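Local coordinates for protein putative ABC transporter (Thermobispora bispora, PDB 4PE6) that probably binds a carbohydrate or related small solute between its two lobes and hands it to an ABC transporter for uptake, at residues Ser24-Ile28 and Val59-Asn65. Numbering follows the deposited sequence.
Sequences SNGFI and VNAPGNN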
# COMPACT_ATOMS: atom_id res chain seq x y z
N SER A 24 11.66 7.41 6.26
CA SER A 24 10.72 8.52 6.43
C SER A 24 9.40 8.15 5.76
O SER A 24 9.36 7.85 4.55
CB SER A 24 11.26 9.81 5.80
OG SER A 24 10.25 10.79 5.70
N ASN A 25 8.34 8.13 6.55
CA ASN A 25 7.02 7.70 6.07
C ASN A 25 6.03 8.84 6.12
O ASN A 25 5.80 9.43 7.19
CB ASN A 25 6.54 6.54 6.92
CG ASN A 25 5.10 6.17 6.63
OD1 ASN A 25 4.67 6.18 5.48
ND2 ASN A 25 4.35 5.85 7.65
N GLY A 26 5.43 9.13 4.96
CA GLY A 26 4.52 10.26 4.79
C GLY A 26 3.12 10.14 5.41
O GLY A 26 2.46 11.14 5.57
N PHE A 27 2.68 8.95 5.79
CA PHE A 27 1.36 8.77 6.35
C PHE A 27 1.33 7.50 7.15
O PHE A 27 1.74 6.46 6.65
CB PHE A 27 0.27 8.71 5.26
CG PHE A 27 -1.13 8.55 5.81
CD1 PHE A 27 -1.68 9.53 6.64
CD2 PHE A 27 -1.89 7.44 5.52
CE1 PHE A 27 -2.96 9.39 7.16
CE2 PHE A 27 -3.18 7.30 6.03
CZ PHE A 27 -3.71 8.28 6.86
N ILE A 28 0.87 7.58 8.40
CA ILE A 28 0.84 6.43 9.29
C ILE A 28 -0.58 6.08 9.76
O ILE A 28 -0.78 5.07 10.48
CB ILE A 28 1.81 6.64 10.49
CG1 ILE A 28 1.98 5.36 11.31
CG2 ILE A 28 1.35 7.80 11.37
CD1 ILE A 28 2.39 4.15 10.49
N VAL A 59 10.75 7.51 11.05
CA VAL A 59 10.02 8.71 11.39
C VAL A 59 8.76 8.83 10.55
O VAL A 59 8.82 8.74 9.33
CB VAL A 59 10.90 9.95 11.24
CG1 VAL A 59 10.10 11.19 11.58
CG2 VAL A 59 12.13 9.84 12.16
N ASN A 60 7.62 9.00 11.23
CA ASN A 60 6.32 9.15 10.56
C ASN A 60 5.85 10.59 10.62
O ASN A 60 5.86 11.22 11.68
CB ASN A 60 5.24 8.29 11.24
CG ASN A 60 5.54 6.80 11.20
OD1 ASN A 60 5.72 6.21 10.12
ND2 ASN A 60 5.57 6.18 12.38
N ALA A 61 5.42 11.11 9.47
CA ALA A 61 4.76 12.42 9.45
C ALA A 61 3.29 12.27 9.92
O ALA A 61 2.57 11.43 9.42
CB ALA A 61 4.81 13.01 8.04
N PRO A 62 2.86 13.06 10.93
CA PRO A 62 1.47 12.93 11.38
C PRO A 62 0.49 13.65 10.45
O PRO A 62 0.90 14.39 9.57
CB PRO A 62 1.48 13.58 12.77
CG PRO A 62 2.58 14.57 12.69
CD PRO A 62 3.62 13.96 11.81
N GLY A 63 -0.80 13.45 10.66
CA GLY A 63 -1.79 14.20 9.90
C GLY A 63 -2.15 13.53 8.60
O GLY A 63 -1.69 12.43 8.33
N ASN A 64 -2.97 14.18 7.79
CA ASN A 64 -3.55 13.51 6.64
C ASN A 64 -2.68 13.59 5.39
O ASN A 64 -3.04 14.25 4.40
CB ASN A 64 -5.00 13.95 6.41
CG ASN A 64 -6.01 12.97 7.01
OD1 ASN A 64 -5.63 12.02 7.71
ND2 ASN A 64 -7.29 13.19 6.74
N ASN A 65 -1.54 12.91 5.47
CA ASN A 65 -0.58 12.77 4.36
C ASN A 65 0.02 14.14 4.02
O ASN A 65 -0.15 14.63 2.89
CB ASN A 65 -1.28 12.12 3.15
CG ASN A 65 -0.31 11.58 2.11
OD1 ASN A 65 0.68 10.93 2.42
ND2 ASN A 65 -0.62 11.81 0.84
O HOH W 1 9.15 11.33 8.07
O HOH W 2 0.98 12.88 7.21
O HOH W 3 0.14 10.33 9.30
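Two nearly straight backbone hydrogen bonds, Asn25 N to Val59 O and Ala61 N to Asn25 O, both 2.9 Å, join the strand ends in parallel register, with Asn25 beside Asn60. On that face their side chains pair as well: Asn25 ND2 donates to Asn60 OD1, an acceptor that asparagine supplies, at 2.8 Å. An amide suits Asn25 because its ND2 also reaches Phe27 O (2.9 Å), bracing the turn beyond the strand, while its OD1 accepts from Arg33, a residue of the ligand pocket. On the other face, a water accepts from Ser24 OG (2.7 Å) and donates to Val59 O (2.9 Å); the same hydroxyl meets Gln70 of helix 67-78, against which the small apolar Val59 and Ala61 fit.

Past Ala61 the backbones separate, and water fills the gap: one molecule lies 2.8 Å from both Gly26 O and Pro62 O, and another accepts from Ile28 N at 3.0 Å and lies 2.7 Å from Ala61 O and 2.9 Å from Gly63 O. The 59-65 chain curls back through Gly63 (phi 88°, psi -175°), where any CB would collide with the carbonyl oxygen of Pro62, and an inverse gamma turn centred on Asn64 closes with Asn65 N bonded to Gly63 O (2.9 Å). The flat Phe27 ring fits beside this turn, its edge meeting Gly63 O (CD1 to O, 3.4 Å), while Ile28 packs against the Asn60 amide (CB to CG, 3.8 Å).

Strands 20-25 and 55-60, linked by helix 31-49, form a beta-alpha-beta crossover at the sheet edge. As is usual in periplasmic binding proteins, the loops after the parallel strands face the interlobe cleft; here the side chain of Phe27 lies about 5 Å from the bound trihydroxybutanoic acid.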